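16L protein (Yaba-like disease virus, PDB 6TQP) probably blocks apoptosis in infected cells as a viral Bcl-2-like protein of the M11L family, holding a bound peptide against its bundle of helices. Local coordinates at residues P60-I65 against I106-E111; L68-V71 against E77-K80; D72-E77 against G117-M122; D84-S89 against E127-K132. All blocks are in the same frame, centred on the assembly; numbering follows the deposited sequence.

Interaction 1: residues P60-I65 against I106-E111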
loop_
_atom_site.group_PDB
_atom_site.type_symbol
_atom_site.label_atom_id
_atom_site.label_comp_id
_atom_site.label_asym_id
_atom_site.label_seq_id
_atom_site.Cartn_x
_atom_site.Cartn_y
_atom_site.Cartn_z
ATOM N N PRO A 60 -13.216 0.806 8.463
ATOM C CA PRO A 60 -13.262 1.894 9.457
ATOM C C PRO A 60 -11.884 2.284 9.956
ATOM O O PRO A 60 -11.623 3.464 10.226
ATOM C CB PRO A 60 -14.124 1.309 10.585
ATOM C CG PRO A 60 -14.801 0.127 10.003
ATOM C CD PRO A 60 -13.896 -0.404 8.955
ATOM N N ASN A 61 -10.988 1.306 10.082
ATOM C CA ASN A 61 -9.643 1.587 10.578
ATOM C C ASN A 61 -8.859 2.406 9.567
ATOM O O ASN A 61 -8.136 3.344 9.932
ATOM C CB ASN A 61 -8.926 0.272 10.876
ATOM C CG ASN A 61 -9.737 -0.635 11.753
ATOM O OD1 ASN A 61 -10.686 -1.295 11.296
ATOM N ND2 ASN A 61 -9.386 -0.675 13.027
ATOM N N LEU A 62 -8.980 2.053 8.286
ATOM C CA LEU A 62 -8.327 2.824 7.240
ATOM C C LEU A 62 -8.942 4.210 7.104
ATOM O O LEU A 62 -8.220 5.193 6.901
ATOM C CB LEU A 62 -8.425 2.078 5.907
ATOM C CG LEU A 62 -7.684 0.742 5.831
ATOM C CD1 LEU A 62 -8.064 -0.019 4.564
ATOM C CD2 LEU A 62 -6.184 0.924 5.867
ATOM N N SER A 63 -10.272 4.307 7.186
ATOM C CA SER A 63 -10.921 5.615 7.111
ATOM C C SER A 63 -10.476 6.508 8.258
ATOM O O SER A 63 -10.332 7.724 8.089
ATOM C CB SER A 63 -12.444 5.470 7.135
ATOM O OG SER A 63 -12.915 4.727 6.025
ATOM N N TYR A 64 -10.277 5.921 9.440
ATOM C CA TYR A 64 -9.776 6.681 10.580
ATOM C C TYR A 64 -8.391 7.240 10.285
ATOM O O TYR A 64 -8.119 8.423 10.516
ATOM C CB TYR A 64 -9.765 5.782 11.812
ATOM C CG TYR A 64 -8.963 6.298 12.994
ATOM C CD1 TYR A 64 -9.448 7.323 13.791
ATOM C CD2 TYR A 64 -7.750 5.728 13.329
ATOM C CE1 TYR A 64 -8.727 7.785 14.866
ATOM C CE2 TYR A 64 -7.020 6.182 14.402
ATOM C CZ TYR A 64 -7.516 7.206 15.175
ATOM O OH TYR A 64 -6.790 7.658 16.255
ATOM N N ILE A 65 -7.504 6.406 9.745
ATOM C CA ILE A 65 -6.174 6.876 9.376
ATOM C C ILE A 65 -6.286 8.034 8.394
ATOM O O ILE A 65 -5.619 9.068 8.537
ATOM C CB ILE A 65 -5.352 5.718 8.791
ATOM C CG1 ILE A 65 -5.106 4.670 9.881
ATOM C CG2 ILE A 65 -4.030 6.231 8.195
ATOM C CD1 ILE A 65 -4.523 3.372 9.357
ATOM N N ILE A 106 -3.415 3.284 0.724
ATOM C CA ILE A 106 -3.252 4.145 -0.454
ATOM C C ILE A 106 -4.465 4.029 -1.358
ATOM O O ILE A 106 -4.955 5.034 -1.893
ATOM C CB ILE A 106 -1.961 3.782 -1.215
ATOM C CG1 ILE A 106 -0.731 3.948 -0.328
ATOM C CG2 ILE A 106 -1.769 4.656 -2.469
ATOM C CD1 ILE A 106 0.428 3.182 -0.831
ATOM N N SER A 107 -4.980 2.810 -1.540
ATOM C CA SER A 107 -6.178 2.645 -2.369
ATOM C C SER A 107 -7.317 3.507 -1.851
ATOM O O SER A 107 -8.001 4.193 -2.625
ATOM C CB SER A 107 -6.607 1.179 -2.402
ATOM O OG SER A 107 -5.626 0.398 -3.048
ATOM N N MET A 108 -7.542 3.485 -0.536
ATOM C CA MET A 108 -8.597 4.315 0.027
ATOM C C MET A 108 -8.296 5.797 -0.150
ATOM O O MET A 108 -9.194 6.575 -0.482
ATOM C CB MET A 108 -8.797 4.007 1.502
ATOM C CG MET A 108 -9.881 4.878 2.121
ATOM S SD MET A 108 -10.132 4.482 3.850
ATOM C CE MET A 108 -10.994 2.932 3.595
ATOM N N ILE A 109 -7.051 6.216 0.100
ATOM C CA ILE A 109 -6.703 7.629 -0.071
ATOM C C ILE A 109 -7.085 8.086 -1.466
ATOM O O ILE A 109 -7.720 9.130 -1.653
ATOM C CB ILE A 109 -5.207 7.857 0.204
ATOM C CG1 ILE A 109 -4.892 7.545 1.665
ATOM C CG2 ILE A 109 -4.811 9.318 -0.103
ATOM C CD1 ILE A 109 -3.416 7.588 2.009
ATOM N N VAL A 110 -6.718 7.286 -2.466
ATOM C CA VAL A 110 -6.986 7.635 -3.855
ATOM C C VAL A 110 -8.486 7.668 -4.116
ATOM O O VAL A 110 -8.999 8.566 -4.801
ATOM C CB VAL A 110 -6.253 6.637 -4.770
ATOM C CG1 VAL A 110 -6.895 6.526 -6.117
ATOM C CG2 VAL A 110 -4.777 7.038 -4.904
ATOM N N GLU A 111 -9.215 6.686 -3.579
ATOM C CA GLU A 111 -10.661 6.657 -3.775
ATOM C C GLU A 111 -11.342 7.830 -3.080
ATOM O O GLU A 111 -12.373 8.315 -3.556
ATOM C CB GLU A 111 -11.231 5.330 -3.273
ATOM C CG GLU A 111 -10.859 4.131 -4.151
ATOM C CD GLU A 111 -11.444 2.822 -3.646
ATOM O OE1 GLU A 111 -11.972 2.797 -2.513
ATOM O OE2 GLU A 111 -11.377 1.819 -4.388
#
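Met108 reaches from helix 96-113 to Leu62 and Ser63 on helix 38-68, and this one side chain carries the whole contact. The residues just before it serve another neighbour: Ile106 packs on Ile24, while Ser107 leans on Tyr23 and returns its hydroxyl to the carbonyl of Ile103. Met108 points to another side of the helix. With chi1 at 179° and chi2 likewise extended, it runs straight out from the helix as far as the sulfur, where chi3 of -74° folds the methyl aside. SD thereby rests on the backbone of helix 38-68, 3.3 Å from Ser63 N and 3.5 Å from Leu62 C. The methyl touches both side chains, with CE 3.6 Å from Leu62 CB and equally 3.6 Å from Ser63 OG. Methionine suits this place because a long, unbranched chain can bridge two segments whose nearest CA atoms, those of Leu62 and Met108, are 7.4 Å apart. Serine suits its own because it is small, and its hydroxyl bonds to Lys59 O within its own helix. Leu62 meets the methionine mainly through CB, its branch packing on Ser104 and Leu105. One residue further on, Ile109 turns to Cys66. Helix 96-113 is thus buried among its neighbours, with helix 12-27 on Ile106 and Ser107 and helix 38-68 on Met108, consistent with the central hydrophobic helix of the Bcl-2 fold.

Interaction 2: residues L68-V71 against E77-K80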
loop_
_atom_site.group_PDB
_atom_site.type_symbol
_atom_site.label_atom_id
_atom_site.label_comp_id
_atom_site.label_asym_id
_atom_site.label_seq_id
_atom_site.Cartn_x
_atom_site.Cartn_y
_atom_site.Cartn_z
ATOM N N LEU A 68 -7.008 11.149 10.112
ATOM C CA LEU A 68 -5.805 11.712 10.710
ATOM C C LEU A 68 -4.944 12.393 9.655
ATOM O O LEU A 68 -4.425 13.492 9.881
ATOM C CB LEU A 68 -5.001 10.622 11.413
ATOM C CG LEU A 68 -5.660 9.913 12.591
ATOM C CD1 LEU A 68 -4.693 8.866 13.150
ATOM C CD2 LEU A 68 -6.062 10.891 13.673
ATOM N N LEU A 69 -4.787 11.753 8.493
ATOM C CA LEU A 69 -3.934 12.275 7.428
ATOM C C LEU A 69 -4.553 13.456 6.691
ATOM O O LEU A 69 -3.892 14.028 5.815
ATOM C CB LEU A 69 -3.627 11.172 6.414
ATOM C CG LEU A 69 -2.904 9.941 6.942
ATOM C CD1 LEU A 69 -2.925 8.845 5.889
ATOM C CD2 LEU A 69 -1.491 10.306 7.321
ATOM N N LYS A 70 -5.796 13.817 7.005
ATOM C CA LYS A 70 -6.489 14.928 6.341
ATOM C C LYS A 70 -6.492 14.745 4.822
ATOM O O LYS A 70 -6.159 15.656 4.061
ATOM C CB LYS A 70 -5.852 16.264 6.727
ATOM C CG LYS A 70 -5.679 16.455 8.232
ATOM C CD LYS A 70 -4.698 17.581 8.562
ATOM C CE LYS A 70 -5.301 18.947 8.310
ATOM N NZ LYS A 70 -6.427 19.231 9.243
ATOM N N VAL A 71 -6.907 13.558 4.377
ATOM C CA VAL A 71 -6.823 13.224 2.957
ATOM C C VAL A 71 -7.708 14.106 2.100
ATOM O O VAL A 71 -7.581 14.090 0.869
ATOM C CB VAL A 71 -7.197 11.754 2.706
ATOM C CG1 VAL A 71 -6.235 10.840 3.435
ATOM C CG2 VAL A 71 -8.659 11.506 3.098
ATOM N N GLU A 77 1.579 20.597 -0.110
ATOM C CA GLU A 77 2.152 20.563 1.236
ATOM C C GLU A 77 1.573 19.418 2.053
ATOM O O GLU A 77 2.306 18.720 2.768
ATOM C CB GLU A 77 1.905 21.889 1.959
ATOM C CG GLU A 77 2.344 23.141 1.195
ATOM C CD GLU A 77 1.252 23.715 0.302
ATOM O OE1 GLU A 77 0.939 23.099 -0.739
ATOM O OE2 GLU A 77 0.703 24.785 0.643
ATOM N N ASN A 78 0.258 19.210 1.970
ATOM C CA ASN A 78 -0.339 18.141 2.757
ATOM C C ASN A 78 -0.084 16.772 2.150
ATOM O O ASN A 78 0.035 15.787 2.893
ATOM C CB ASN A 78 -1.839 18.356 2.919
ATOM C CG ASN A 78 -2.445 17.369 3.888
ATOM O OD1 ASN A 78 -2.071 17.332 5.058
ATOM N ND2 ASN A 78 -3.367 16.548 3.403
ATOM N N ILE A 79 0.010 16.674 0.822
ATOM C CA ILE A 79 0.366 15.394 0.212
ATOM C C ILE A 79 1.770 14.975 0.638
ATOM O O ILE A 79 2.033 13.795 0.908
ATOM C CB ILE A 79 0.235 15.471 -1.319
ATOM C CG1 ILE A 79 -1.246 15.432 -1.713
ATOM C CG2 ILE A 79 0.996 14.325 -1.976
ATOM C CD1 ILE A 79 -1.509 15.748 -3.160
ATOM N N LYS A 80 2.701 15.929 0.683
ATOM C CA LYS A 80 4.038 15.626 1.183
ATOM C C LYS A 80 3.968 15.145 2.626
ATOM O O LYS A 80 4.647 14.186 3.011
ATOM C CB LYS A 80 4.920 16.872 1.066
ATOM C CG LYS A 80 6.409 16.604 0.949
ATOM C CD LYS A 80 7.102 16.755 2.283
ATOM C CE LYS A 80 8.595 16.506 2.153
ATOM N NZ LYS A 80 9.284 16.522 3.472
HETATM O O HOH W 1 -1.562 15.070 6.541
#
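The carboxamide of Asn78 faces the carbonyls of Leu69 and Lys70, its nitrogen near the two carbonyls and its oxygen bonded to a bridging water. Helix 38-68 ends here in a Schellman motif, in which Lys70 takes a positive phi of 54°, and the carbonyls of Leu69 and Lys70 lie near helix 76-92. Asn78 meets them by sending CG away from its own backbone N (chi1 -172°), straight across the gap. ND2 then sits 3.0 Å from Lys70 O and 3.5 Å from Leu69 O, and it also donates a hydrogen bond to Asp73 O in the intervening loop. On the other branch, OD1 accepts from a water at 2.8 Å, and the same water donates to Leu69 O at 2.7 Å. Lys70 contributes little beyond its backbone: CB faces the amide, 4.2 Å from ND2, but the bent remainder of the chain leads off to the exposed surface. The greasy side of the turn is Leu69, whose side chain packs on Ile109 and on Ile82 and Gln85. A carboxamide, with a hydrogen-bond donor and an acceptor side by side, suits these mixed demands; with ND2 bonded to Asp73 O and OD1 to a donating water, the orientation of this buried amide is well defined.

Interaction 3: residues D72-E77 against G117-M122. With NA (sodium ion), chain C.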
loop_
_atom_site.group_PDB
_atom_site.type_symbol
_atom_site.label_atom_id
_atom_site.label_comp_id
_atom_site.label_asym_id
_atom_site.label_seq_id
_atom_site.Cartn_x
_atom_site.Cartn_y
_atom_site.Cartn_z
ATOM N N ASP A 72 -8.637 14.842 2.701
ATOM C CA ASP A 72 -9.427 15.773 1.907
ATOM C C ASP A 72 -8.582 16.938 1.404
ATOM O O ASP A 72 -8.968 17.594 0.433
ATOM C CB ASP A 72 -10.618 16.276 2.725
ATOM C CG ASP A 72 -10.197 17.107 3.926
ATOM O OD1 ASP A 72 -10.173 18.351 3.810
ATOM O OD2 ASP A 72 -9.880 16.516 4.981
ATOM N N ASP A 73 -7.430 17.192 2.024
ATOM C CA ASP A 73 -6.547 18.287 1.633
ATOM C C ASP A 73 -5.546 17.752 0.614
ATOM O O ASP A 73 -4.624 17.015 0.974
ATOM C CB ASP A 73 -5.847 18.858 2.865
ATOM C CG ASP A 73 -4.889 19.991 2.537
ATOM O OD1 ASP A 73 -4.576 20.204 1.350
ATOM O OD2 ASP A 73 -4.447 20.676 3.479
ATOM N N THR A 74 -5.726 18.113 -0.659
ATOM C CA THR A 74 -4.871 17.613 -1.730
ATOM C C THR A 74 -3.769 18.592 -2.108
ATOM O O THR A 74 -3.145 18.430 -3.163
ATOM C CB THR A 74 -5.699 17.277 -2.977
ATOM O OG1 THR A 74 -6.447 18.428 -3.389
ATOM C CG2 THR A 74 -6.641 16.120 -2.696
ATOM N N SER A 75 -3.515 19.602 -1.282
ATOM C CA SER A 75 -2.431 20.524 -1.571
ATOM C C SER A 75 -1.103 19.775 -1.604
ATOM O O SER A 75 -0.943 18.709 -0.998
ATOM C CB SER A 75 -2.376 21.629 -0.518
ATOM O OG SER A 75 -2.047 21.077 0.743
ATOM N N GLU A 76 -0.130 20.354 -2.314
ATOM C CA GLU A 76 1.196 19.742 -2.371
ATOM C C GLU A 76 1.796 19.601 -0.975
ATOM O O GLU A 76 2.428 18.585 -0.664
ATOM C CB GLU A 76 2.121 20.564 -3.273
ATOM C CG GLU A 76 3.499 19.941 -3.459
ATOM C CD GLU A 76 4.305 20.615 -4.548
ATOM O OE1 GLU A 76 3.946 21.745 -4.944
ATOM O OE2 GLU A 76 5.294 20.007 -5.008
ATOM N N GLU A 77 1.579 20.597 -0.110
ATOM C CA GLU A 77 2.152 20.563 1.236
ATOM C C GLU A 77 1.573 19.418 2.053
ATOM O O GLU A 77 2.306 18.720 2.768
ATOM C CB GLU A 77 1.905 21.889 1.959
ATOM C CG GLU A 77 2.344 23.141 1.195
ATOM C CD GLU A 77 1.252 23.715 0.302
ATOM O OE1 GLU A 77 0.939 23.099 -0.739
ATOM O OE2 GLU A 77 0.703 24.785 0.643
ATOM N N GLY A 117 -4.807 10.920 -11.723
ATOM C CA GLY A 117 -3.565 10.936 -12.470
ATOM C C GLY A 117 -2.978 12.312 -12.702
ATOM O O GLY A 117 -1.790 12.413 -13.039
ATOM N N LYS A 118 -3.761 13.376 -12.526
ATOM C CA LYS A 118 -3.292 14.715 -12.857
ATOM C C LYS A 118 -2.679 15.455 -11.673
ATOM O O LYS A 118 -1.966 16.442 -11.882
ATOM C CB LYS A 118 -4.444 15.541 -13.453
ATOM C CG LYS A 118 -4.739 15.214 -14.926
ATOM C CD LYS A 118 -5.591 16.285 -15.616
ATOM C CE LYS A 118 -4.851 17.613 -15.785
ATOM N NZ LYS A 118 -3.675 17.505 -16.695
ATOM N N ASN A 119 -2.918 15.009 -10.446
ATOM C CA ASN A 119 -2.301 15.630 -9.279
ATOM C C ASN A 119 -0.879 15.090 -9.175
ATOM O O ASN A 119 -0.654 14.013 -8.623
ATOM C CB ASN A 119 -3.107 15.328 -8.025
ATOM C CG ASN A 119 -2.564 16.030 -6.809
ATOM O OD1 ASN A 119 -1.368 15.975 -6.527
ATOM N ND2 ASN A 119 -3.444 16.703 -6.077
ATOM N N ILE A 120 0.088 15.833 -9.714
ATOM C CA ILE A 120 1.449 15.305 -9.820
ATOM C C ILE A 120 2.030 14.974 -8.457
ATOM O O ILE A 120 2.599 13.876 -8.298
ATOM C CB ILE A 120 2.326 16.278 -10.628
ATOM C CG1 ILE A 120 1.823 16.396 -12.078
ATOM C CG2 ILE A 120 3.793 15.858 -10.583
ATOM C CD1 ILE A 120 1.565 15.072 -12.801
ATOM N N PRO A 121 1.944 15.831 -7.440
ATOM C CA PRO A 121 2.411 15.421 -6.103
ATOM C C PRO A 121 1.827 14.099 -5.637
ATOM O O PRO A 121 2.539 13.301 -5.016
ATOM C CB PRO A 121 1.967 16.587 -5.216
ATOM C CG PRO A 121 1.980 17.763 -6.140
ATOM C CD PRO A 121 1.522 17.244 -7.471
ATOM N N MET A 122 0.552 13.835 -5.929
ATOM C CA MET A 122 -0.041 12.560 -5.539
ATOM C C MET A 122 0.570 11.409 -6.330
ATOM O O MET A 122 0.842 10.342 -5.772
ATOM C CB MET A 122 -1.560 12.611 -5.727
ATOM C CG MET A 122 -2.305 11.403 -5.179
ATOM S SD MET A 122 -2.001 11.126 -3.418
ATOM C CE MET A 122 -2.834 9.559 -3.178
HETATM NA NA NA C . 2.628 23.750 -4.784
HETATM O O HOH W 2 -0.756 18.559 -4.820
#
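Glu76 lies across Pro121 at about a right angle, its aliphatic stem against Pro121 CG and CB. Its CB is 4.0 Å from Pro121 CG. With CG anti to the nitrogen of its own backbone (chi1 -176°) and the rest extended, the chain runs past the CG corner of the ring: CG comes within 3.8 Å of Pro121 CG, and CD is still 4.0 Å from that same atom. At the tip the two oxygens diverge: OE2 stays 4.2 Å from Pro121 CG, while OE1 binds a sodium ion at 2.4 Å. Glutamate suits this spot, since its methylenes pack while the charged end stays at the surface, where it meets the sodium ion. Beside this, the two loops meet through polar groups. Asn119 ND2 makes a weak bond of 3.4 Å to Thr74 O, and a water donates both to that carbonyl and to Asn119 OD1. OD1 also accepts from Met122 N at 2.9 Å, the donor standing 37° out of the carbonyl plane, a capping bond with Asn119 as N-cap of helix 120-134. Ser75 caps helix 76-92 similarly, its OG accepting from Asn78 N, and its own N and OG both bind Asp73 OD1, the former closing an Asx turn. The contact therefore joins the starts of two helices. Ile79 touches Asn119, Pro121 and Met122 from helix 76-92, while Met122 packs on Ile109 and Thr74 on Asn113, both of helix 96-113.

Interaction 4: residues D84-S89 against E127-K132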
loop_
_atom_site.group_PDB
_atom_site.type_symbol
_atom_site.label_atom_id
_atom_site.label_comp_id
_atom_site.label_asym_id
_atom_site.label_seq_id
_atom_site.Cartn_x
_atom_site.Cartn_y
_atom_site.Cartn_z
ATOM N N ASP A 84 5.278 11.448 4.020
ATOM C CA ASP A 84 6.268 11.275 5.073
ATOM C C ASP A 84 5.697 10.505 6.257
ATOM O O ASP A 84 6.402 9.693 6.866
ATOM C CB ASP A 84 6.806 12.639 5.494
ATOM C CG ASP A 84 7.630 13.288 4.399
ATOM O OD1 ASP A 84 8.233 12.550 3.593
ATOM O OD2 ASP A 84 7.673 14.524 4.330
ATOM N N GLN A 85 4.424 10.727 6.596
ATOM C CA GLN A 85 3.832 9.984 7.708
ATOM C C GLN A 85 3.712 8.501 7.373
ATOM O O GLN A 85 3.985 7.642 8.220
ATOM C CB GLN A 85 2.467 10.571 8.079
ATOM C CG GLN A 85 2.562 11.943 8.742
ATOM C CD GLN A 85 1.207 12.541 9.076
ATOM O OE1 GLN A 85 0.758 12.475 10.220
ATOM N NE2 GLN A 85 0.553 13.135 8.080
ATOM N N ILE A 86 3.337 8.173 6.133
ATOM C CA ILE A 86 3.212 6.766 5.768
ATOM C C ILE A 86 4.594 6.118 5.721
ATOM O O ILE A 86 4.814 5.022 6.260
ATOM C CB ILE A 86 2.449 6.627 4.432
ATOM C CG1 ILE A 86 1.002 7.100 4.604
ATOM C CG2 ILE A 86 2.463 5.193 3.957
ATOM C CD1 ILE A 86 0.186 7.175 3.293
ATOM N N ILE A 87 5.560 6.797 5.099
ATOM C CA ILE A 87 6.930 6.288 5.081
ATOM C C ILE A 87 7.432 6.055 6.502
ATOM O O ILE A 87 8.048 5.025 6.797
ATOM C CB ILE A 87 7.847 7.256 4.305
ATOM C CG1 ILE A 87 7.387 7.346 2.842
ATOM C CG2 ILE A 87 9.316 6.854 4.470
ATOM C CD1 ILE A 87 8.496 7.428 1.818
ATOM N N GLU A 88 7.195 7.010 7.399
ATOM C CA GLU A 88 7.659 6.857 8.779
ATOM C C GLU A 88 7.036 5.626 9.437
ATOM O O GLU A 88 7.724 4.846 10.107
ATOM C CB GLU A 88 7.340 8.123 9.568
ATOM C CG GLU A 88 7.811 8.071 10.989
ATOM C CD GLU A 88 7.648 9.393 11.697
ATOM O OE1 GLU A 88 7.875 10.451 11.070
ATOM O OE2 GLU A 88 7.291 9.363 12.887
ATOM N N SER A 89 5.732 5.426 9.247
ATOM C CA SER A 89 5.072 4.281 9.862
ATOM C C SER A 89 5.623 2.976 9.319
ATOM O O SER A 89 5.719 1.981 10.051
ATOM C CB SER A 89 3.569 4.365 9.634
ATOM O OG SER A 89 3.034 5.487 10.311
ATOM N N GLU A 127 4.384 6.738 -6.281
ATOM C CA GLU A 127 5.704 6.245 -6.667
ATOM C C GLU A 127 6.598 6.052 -5.449
ATOM O O GLU A 127 7.209 4.992 -5.269
ATOM C CB GLU A 127 6.354 7.225 -7.645
ATOM C CG GLU A 127 5.842 7.128 -9.062
ATOM C CD GLU A 127 6.446 5.959 -9.805
ATOM O OE1 GLU A 127 7.480 5.428 -9.336
ATOM O OE2 GLU A 127 5.889 5.574 -10.855
ATOM N N ASP A 128 6.702 7.084 -4.611
ATOM C CA ASP A 128 7.622 7.041 -3.480
ATOM C C ASP A 128 7.277 5.913 -2.515
ATOM O O ASP A 128 8.163 5.174 -2.075
ATOM C CB ASP A 128 7.601 8.380 -2.751
ATOM C CG ASP A 128 8.240 9.491 -3.552
ATOM O OD1 ASP A 128 9.076 9.193 -4.426
ATOM O OD2 ASP A 128 7.905 10.675 -3.299
ATOM N N ILE A 129 5.999 5.764 -2.167
ATOM C CA ILE A 129 5.614 4.707 -1.235
ATOM C C ILE A 129 5.754 3.333 -1.887
ATOM O O ILE A 129 6.117 2.353 -1.221
ATOM C CB ILE A 129 4.191 4.948 -0.708
ATOM C CG1 ILE A 129 4.144 6.263 0.075
ATOM C CG2 ILE A 129 3.757 3.788 0.195
ATOM C CD1 ILE A 129 2.762 6.638 0.548
ATOM N N ALA A 130 5.472 3.228 -3.190
ATOM C CA ALA A 130 5.736 1.971 -3.887
ATOM C C ALA A 130 7.213 1.613 -3.806
ATOM O O ALA A 130 7.569 0.443 -3.624
ATOM C CB ALA A 130 5.288 2.066 -5.350
ATOM N N LEU A 131 8.089 2.614 -3.935
ATOM C CA LEU A 131 9.523 2.364 -3.856
ATOM C C LEU A 131 9.895 1.807 -2.492
ATOM O O LEU A 131 10.612 0.804 -2.386
ATOM C CB LEU A 131 10.303 3.650 -4.122
ATOM C CG LEU A 131 10.526 4.044 -5.574
ATOM C CD1 LEU A 131 11.151 5.420 -5.636
ATOM C CD2 LEU A 131 11.403 3.024 -6.279
ATOM N N LYS A 132 9.410 2.445 -1.430
ATOM C CA LYS A 132 9.744 1.996 -0.086
ATOM C C LYS A 132 9.148 0.630 0.213
ATOM O O LYS A 132 9.777 -0.191 0.888
ATOM C CB LYS A 132 9.261 3.007 0.945
ATOM C CG LYS A 132 10.070 4.281 1.011
ATOM C CD LYS A 132 11.525 4.058 1.401
ATOM C CE LYS A 132 11.637 3.546 2.825
ATOM N NZ LYS A 132 13.057 3.455 3.257
#
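Ile86 and Ile129 make the buried half of this contact, their side chains crossing at about a right angle. The CD1 methyl of Ile129 does the touching: it lies 3.7 Å from Ile86 CG2 and 3.8 Å from Ile86 CD1, tucked against both branches of the one isoleucine. Both residues are buried, and beta-branched side chains suit such a seam because they spread methyls to two sides close to the helix. Toward solvent comes a partly exposed border, where packing is uneven. Ile87 approaches Ile129 loosely, CG1 coming no nearer than 4.4 Å to Ile129 CG1, yet its CD1 reaches out to Lys132 and meets CG closely, at 3.6 Å. A chi2 of -142°, short of fully extended, carries the methyl there. Lysine fits this border, giving aliphatic carbon to the isoleucine and a charged end to the surface, where NZ forms a salt bridge with Glu135 and a long, weak ion pair with Glu91. Asp128 faces the partner helix and packs on Lys83, one turn before Ile87. The two segments run nearly parallel, their axes 6° apart in direction and 10.3 Å apart at closest approach. Beneath them lies helix 96-113, with Ile102 against both Ile86 and Ile129, and Ile109 against Ile86. Helix 12-27 covers Ala130 of helix 120-134, whereas Gln85, Glu88 and Ser89 of helix 76-92 contact the bound peptide.

How the interactions relate
Helix 96-113 ties the set together. From interaction 1, Ile109 CG1 meets Val71 CG1 of interaction 2 at 4.0 Å, Val110 CG2 meets Met122 CE of interaction 3 at 3.6 Å, and Ile106 CD1 meets Ile129 CG2 of interaction 4 at 3.5 Å. Interactions 2 and 3, centres 9 Å apart, together shape the turn into helix 76-92; the sodium ion at interaction 3 is about 10 Å from the Asn78 side chain. Interactions 3 and 4 join the same helix pair at two levels, centres 15 Å apart. Residues of interactions 1, 2 and 4, among them Leu62, Leu69 and Gln85, touch the bound peptide, consistent with the ligand groove of Bcl-2 proteins.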